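Local coordinates for ethanolamine kinase Pv091845 (Plasmodium vivax, PDB 2QG7), which phosphorylates ethanolamine with ATP as a kinase of the choline/ethanolamine kinase family, the first step towards phosphatidylethanolamine, at the interface of chains A and B. Numbering follows the deposited sequence. Chains: chain A/B, ethanolamine kinase Pv091845.

Contact 1: the interface of chains A and B. Residues chain A 257-259, 262; chain B 450, 452, 455-456, 458.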
ATOM      1  N   PHE A 257      -9.082  11.869 -19.065  1.00 59.42           N
ATOM      2  CA  PHE A 257      -9.706  10.962 -18.102  1.00 57.12           C
ATOM      3  C   PHE A 257      -8.779   9.818 -17.607  1.00 56.47           C
ATOM      4  O   PHE A 257      -8.924   9.352 -16.481  1.00 55.92           O
ATOM      5  CB  PHE A 257     -11.000  10.411 -18.739  1.00 57.53           C
ATOM      6  CG  PHE A 257     -11.782   9.468 -17.860  1.00 55.10           C
ATOM      7  CD1 PHE A 257     -12.580   9.943 -16.842  1.00 52.93           C
ATOM      8  CD2 PHE A 257     -11.709   8.097 -18.058  1.00 52.29           C
ATOM      9  CE1 PHE A 257     -13.272   9.053 -16.049  1.00 51.57           C
ATOM     10  CE2 PHE A 257     -12.401   7.233 -17.252  1.00 48.54           C
ATOM     11  CZ  PHE A 257     -13.174   7.711 -16.261  1.00 47.14           C
ATOM     12  N   ASP A 258      -7.824   9.377 -18.417  1.00 55.20           N
ATOM     13  CA  ASP A 258      -6.930   8.305 -17.970  1.00 55.01           C
ATOM     14  C   ASP A 258      -5.430   8.666 -17.861  1.00 54.10           C
ATOM     15  O   ASP A 258      -4.565   7.784 -17.916  1.00 53.71           O
ATOM     16  CB  ASP A 258      -7.105   7.058 -18.854  1.00 55.67           C
ATOM     17  CG  ASP A 258      -6.584   7.270 -20.262  1.00 56.31           C
ATOM     18  OD1 ASP A 258      -6.915   8.327 -20.861  1.00 59.86           O
ATOM     19  OD2 ASP A 258      -5.821   6.408 -20.744  1.00 56.11           O
ATOM     20  N   ALA A 259      -5.126   9.948 -17.686  1.00 53.79           N
ATOM     21  CA  ALA A 259      -3.725  10.389 -17.573  1.00 53.83           C
ATOM     22  C   ALA A 259      -3.233  10.203 -16.154  1.00 53.34           C
ATOM     23  O   ALA A 259      -4.038  10.082 -15.208  1.00 53.53           O
ATOM     24  CB  ALA A 259      -3.554  11.849 -17.988  1.00 54.21           C
ATOM     25  N   ASN A 262      -4.315  12.472 -12.760  1.00 49.63           N
ATOM     26  CA  ASN A 262      -5.667  12.531 -12.146  1.00 47.90           C
ATOM     27  C   ASN A 262      -5.675  12.231 -10.651  1.00 46.89           C
ATOM     28  O   ASN A 262      -6.579  12.650  -9.932  1.00 47.77           O
ATOM     29  CB  ASN A 262      -6.639  11.590 -12.859  1.00 48.59           C
ATOM     30  CG  ASN A 262      -7.180  12.160 -14.183  1.00 47.94           C
ATOM     31  OD1 ASN A 262      -7.062  11.504 -15.213  1.00 50.10           O
ATOM     32  ND2 ASN A 262      -7.783  13.346 -14.149  1.00 42.81           N
TER
ATOM     33  N   CYS B 450      -8.300   6.408  -9.547  1.00 43.92           N
ATOM     34  CA  CYS B 450      -7.647   7.425 -10.383  1.00 42.93           C
ATOM     35  C   CYS B 450      -6.587   6.831 -11.277  1.00 42.84           C
ATOM     36  O   CYS B 450      -6.039   7.556 -12.099  1.00 44.28           O
ATOM     37  CB  CYS B 450      -6.995   8.498  -9.506  1.00 41.57           C
ATOM     38  SG  CYS B 450      -8.163   9.311  -8.429  1.00 43.48           S
ATOM     39  N   PRO B 452      -4.519   4.994 -14.264  1.00 47.67           N
ATOM     40  CA  PRO B 452      -4.673   4.771 -15.704  1.00 47.83           C
ATOM     41  C   PRO B 452      -5.105   3.362 -16.090  1.00 48.50           C
ATOM     42  O   PRO B 452      -5.966   3.199 -16.967  1.00 48.87           O
ATOM     43  CB  PRO B 452      -3.262   5.048 -16.234  1.00 47.47           C
ATOM     44  CG  PRO B 452      -2.762   6.130 -15.335  1.00 47.01           C
ATOM     45  CD  PRO B 452      -3.185   5.595 -13.982  1.00 48.69           C
ATOM     46  N   ARG B 455      -8.730   3.549 -15.403  1.00 46.78           N
ATOM     47  CA  ARG B 455      -9.455   4.610 -16.098  1.00 46.53           C
ATOM     48  C   ARG B 455      -9.503   4.379 -17.626  1.00 46.98           C
ATOM     49  O   ARG B 455     -10.416   4.848 -18.285  1.00 47.07           O
ATOM     50  CB  ARG B 455      -8.799   5.964 -15.812  1.00 46.29           C
ATOM     51  CG  ARG B 455      -9.012   6.516 -14.433  1.00 45.94           C
ATOM     52  CD  ARG B 455     -10.317   7.250 -14.354  1.00 43.01           C
ATOM     53  NE  ARG B 455     -10.483   8.018 -13.131  1.00 44.53           N
ATOM     54  CZ  ARG B 455     -10.186   9.317 -12.995  1.00 46.49           C
ATOM     55  NH1 ARG B 455     -10.382   9.925 -11.844  1.00 45.43           N
ATOM     56  NH2 ARG B 455      -9.678  10.022 -14.000  1.00 48.88           N
ATOM     57  N   SER B 456      -8.507   3.695 -18.177  1.00 47.44           N
ATOM     58  CA  SER B 456      -8.423   3.471 -19.605  1.00 49.54           C
ATOM     59  C   SER B 456      -9.222   2.243 -20.066  1.00 51.68           C
ATOM     60  O   SER B 456      -9.178   1.845 -21.250  1.00 52.45           O
ATOM     61  CB  SER B 456      -6.970   3.318 -20.029  1.00 49.06           C
ATOM     62  OG  SER B 456      -6.410   2.153 -19.472  1.00 50.43           O
ATOM     63  N   VAL B 458     -12.523   2.187 -19.505  1.00 53.47           N
ATOM     64  CA  VAL B 458     -13.776   2.792 -19.946  1.00 54.61           C
ATOM     65  C   VAL B 458     -13.770   3.222 -21.422  1.00 55.74           C
ATOM     66  O   VAL B 458     -12.713   3.617 -21.974  1.00 57.61           O
ATOM     67  CB  VAL B 458     -14.128   4.016 -19.076  1.00 54.42           C
ATOM     68  CG1 VAL B 458     -15.448   4.666 -19.564  1.00 56.45           C
ATOM     69  CG2 VAL B 458     -14.268   3.584 -17.633  1.00 52.22           C
TER
HETATM   70  O   HOH W   1      -6.167   8.231 -14.633  1.00 39.56           O
HETATM   71  O   HOH W   2      -9.164  12.354 -10.173  1.00 49.02           O
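B:Arg455 reaches across to A:Phe257 in this choline/ethanolamine kinase family member, at a two-fold interface of the deposited dimer, which may or may not be the biological one. The arginine ends helix 452-455 of chain B. The phenylalanine lies in the loop before helix 262-266 of chain A. Two features of B:Arg455 meet the same residue. Its aliphatic CD sits over one face of the phenylalanine ring, 3.7 Å from the centroid and offset toward the rim, as a CH-pi contact. Its guanidinium NH2 donates a hydrogen bond of 2.7 Å to the backbone O of A:Phe257. The bond is fairly straight, 160° at the hydrogen. The carbonyl oxygen lies almost in the guanidinium plane, while the donor is tilted from the carbonyl plane. A bend at chi2 (-84°) turns the arginine chain so that CD meets the ring while the guanidinium reaches the carbonyl. Ring and guanidinium planes are 24° apart.

A:Asp258 packs beside this pair. Its CB touches B:Arg455 CB at 3.6 Å. Its carboxylate OD2 faces B:Ser456 CB, not the hydroxyl. The serine OG instead hydrogen-bonds to B:Pro452 O of its own chain at 2.8 Å. B:Pro452 lays its ring carbons CB and CG near A:Asp258 O. B:Val458, the C-terminal residue, adds a looser contact to A:Phe257 CE2.

Water extends the polar link. The oxygen of water 1 lies 2.9 Å from A:Ala259 O. It also reaches B:Cys450 O, linking the two backbone carbonyls. The oxygen of water 2 joins A:Asn262 O, 2.6 Å away, to the guanidinium NH1 of B:Arg455. The side chain of A:Asn262 lies next to NH2, its amide plane turned well away from that of the guanidinium.

Contact 2: the interface of chains A and B. Residues chain A 378, 447, 450-451; chain B 263, 439-440, 443.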
ATOM      1  N   TRP A 378       4.468   0.120   8.914  1.00 41.95           N
ATOM      2  CA  TRP A 378       4.744   1.152   9.909  1.00 41.52           C
ATOM      3  C   TRP A 378       4.973   0.670  11.347  1.00 43.28           C
ATOM      4  O   TRP A 378       5.561   1.403  12.173  1.00 44.22           O
ATOM      5  CB  TRP A 378       3.689   2.239   9.870  1.00 40.30           C
ATOM      6  CG  TRP A 378       3.545   2.951   8.546  1.00 36.25           C
ATOM      7  CD1 TRP A 378       2.397   3.247   7.928  1.00 37.43           C
ATOM      8  CD2 TRP A 378       4.595   3.439   7.689  1.00 35.19           C
ATOM      9  NE1 TRP A 378       2.635   3.878   6.716  1.00 36.44           N
ATOM     10  CE2 TRP A 378       3.985   4.027   6.571  1.00 33.10           C
ATOM     11  CE3 TRP A 378       5.996   3.450   7.776  1.00 34.27           C
ATOM     12  CZ2 TRP A 378       4.714   4.621   5.549  1.00 35.02           C
ATOM     13  CZ3 TRP A 378       6.718   4.026   6.769  1.00 34.45           C
ATOM     14  CH2 TRP A 378       6.081   4.599   5.657  1.00 36.54           C
ATOM     15  N   THR A 447      -0.372   9.408   3.015  1.00 35.69           N
ATOM     16  CA  THR A 447      -1.318   8.890   4.001  1.00 35.56           C
ATOM     17  C   THR A 447      -0.647   8.829   5.365  1.00 36.12           C
ATOM     18  O   THR A 447      -1.290   9.189   6.350  1.00 36.27           O
ATOM     19  CB  THR A 447      -1.822   7.467   3.600  1.00 34.62           C
ATOM     20  OG1 THR A 447      -2.513   7.568   2.353  1.00 36.83           O
ATOM     21  CG2 THR A 447      -2.764   6.905   4.622  1.00 32.69           C
ATOM     22  N   CYS A 450      -0.532  11.676   7.706  1.00 38.98           N
ATOM     23  CA  CYS A 450      -1.815  12.030   8.333  1.00 39.27           C
ATOM     24  C   CYS A 450      -2.233  11.032   9.398  1.00 39.21           C
ATOM     25  O   CYS A 450      -3.253  11.239  10.049  1.00 39.01           O
ATOM     26  CB  CYS A 450      -2.925  12.068   7.306  1.00 38.10           C
ATOM     27  SG  CYS A 450      -2.719  13.288   6.011  1.00 42.63           S
ATOM     28  N   LEU A 451      -1.444   9.964   9.561  1.00 39.34           N
ATOM     29  CA  LEU A 451      -1.811   8.854  10.442  1.00 39.57           C
ATOM     30  C   LEU A 451      -1.499   9.223  11.865  1.00 40.26           C
ATOM     31  O   LEU A 451      -0.428   9.749  12.109  1.00 43.10           O
ATOM     32  CB  LEU A 451      -1.040   7.577  10.077  1.00 38.71           C
ATOM     33  CG  LEU A 451      -1.544   6.755   8.877  1.00 38.03           C
ATOM     34  CD1 LEU A 451      -0.704   5.506   8.711  1.00 39.16           C
ATOM     35  CD2 LEU A 451      -2.976   6.357   9.066  1.00 35.77           C
TER
ATOM     36  N   ILE B 263      -6.856  12.201   7.610  1.00 49.88           N
ATOM     37  CA  ILE B 263      -6.714  11.615   6.254  1.00 49.17           C
ATOM     38  C   ILE B 263      -7.793  12.121   5.285  1.00 49.59           C
ATOM     39  O   ILE B 263      -7.557  12.256   4.081  1.00 50.46           O
ATOM     40  CB  ILE B 263      -6.677  10.041   6.306  1.00 49.43           C
ATOM     41  CG1 ILE B 263      -6.264   9.451   4.948  1.00 49.10           C
ATOM     42  CG2 ILE B 263      -8.022   9.447   6.835  1.00 45.53           C
ATOM     43  CD1 ILE B 263      -4.979  10.118   4.327  1.00 48.41           C
ATOM     44  N   ILE B 439      -7.529   2.609   6.872  1.00 47.36           N
ATOM     45  CA  ILE B 439      -7.147   3.889   6.240  1.00 45.84           C
ATOM     46  C   ILE B 439      -6.295   3.691   4.985  1.00 44.99           C
ATOM     47  O   ILE B 439      -6.560   4.294   3.954  1.00 44.60           O
ATOM     48  CB  ILE B 439      -6.354   4.793   7.221  1.00 46.24           C
ATOM     49  CG1 ILE B 439      -7.148   5.021   8.524  1.00 47.15           C
ATOM     50  CG2 ILE B 439      -5.875   6.089   6.523  1.00 45.27           C
ATOM     51  CD1 ILE B 439      -8.513   5.679   8.360  1.00 48.81           C
ATOM     52  N   ASN B 440      -5.255   2.872   5.107  1.00 43.41           N
ATOM     53  CA  ASN B 440      -4.364   2.589   4.043  1.00 42.78           C
ATOM     54  C   ASN B 440      -5.054   1.782   2.938  1.00 42.29           C
ATOM     55  O   ASN B 440      -4.789   2.002   1.738  1.00 40.78           O
ATOM     56  CB  ASN B 440      -3.151   1.799   4.576  1.00 43.83           C
ATOM     57  CG  ASN B 440      -2.018   2.713   5.070  1.00 46.77           C
ATOM     58  OD1 ASN B 440      -1.572   2.620   6.221  1.00 47.41           O
ATOM     59  ND2 ASN B 440      -1.560   3.599   4.195  1.00 46.51           N
ATOM     60  N   MET B 443      -7.383   4.202   1.095  1.00 39.12           N
ATOM     61  CA  MET B 443      -6.627   5.144   0.274  1.00 38.34           C
ATOM     62  C   MET B 443      -6.063   4.474  -0.941  1.00 37.69           C
ATOM     63  O   MET B 443      -5.994   5.085  -1.975  1.00 38.03           O
ATOM     64  CB  MET B 443      -5.479   5.799   1.086  1.00 38.30           C
ATOM     65  CG  MET B 443      -5.953   6.747   2.166  1.00 37.50           C
ATOM     66  SD  MET B 443      -6.985   8.093   1.482  1.00 41.87           S
ATOM     67  CE  MET B 443      -5.797   8.991   0.460  1.00 44.39           C
TER
HETATM   68  O   HOH W   3       0.471   4.950   5.119  1.00 39.06           O
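A:Trp378 and B:Asn440 meet through water 3, which lies at the edge of the indole, in its plane. The indole NE1 is 2.9 Å from the oxygen of water 3, with a nearly straight approach of 168° at the hydrogen. The amide ND2 of B:Asn440 is 2.6 Å from the same water oxygen, also nearly straight. The amide of B:Asn440 has carbon neighbours from chain A. Its OD1 lies near A:Leu451 CD1, at 3.9 Å, and the two side chains cross at about a right angle. Its ND2 lies 3.5 Å from the methyl CG2 of A:Thr447.

A:Thr447 hides 66 Å² against chain B, the most in this patch. Its CG2 is anti to the backbone N, which turns this methyl toward B:Ile439 CG2, 3.7 Å away. The other branch, the hydroxyl OG1, also turned toward chain B, meets B:Met443 CG at 3.5 Å. The threonine and methionine side chains run past each other in opposite directions. B:Ile263 comes in with its end methyl CD1, 3.9 Å from A:Thr447 CA. CG1 of B:Ile263 is anti to its backbone N (chi1 -169°), which carries CD1 to the threonine.

A:Leu451 uses its second branch, CD2, against B:Ile439 CG2 at 3.9 Å. These side chains also slide past each other in opposite directions. A:Cys450 adds its CB against the backbone of B:Ile263.

Helix 438-448 of both chains contributes to the patch: A:Thr447 near its end in one, and B:Ile439, B:Asn440 and B:Met443 in the other. The loop just after that helix and the short 3-10 helix 378-380 also contribute from chain A. B:Ile263, from helix 262-265, contributes from chain B.

The C-alpha centres of contact 1 and contact 2 lie about 23 Å apart on one two-fold symmetric interface. They share the start of the helix at 262 and the loop at Cys450, with the chains exchanged. The helix start serves chain A in contact 1 and chain B in contact 2. Cys450 comes from chain B in contact 1 and from chain A in contact 2. By the two-fold, the twin of contact 2 therefore lies beside contact 1. Together they may stabilise a dimer, although the structure alone does not show that it forms in the cell.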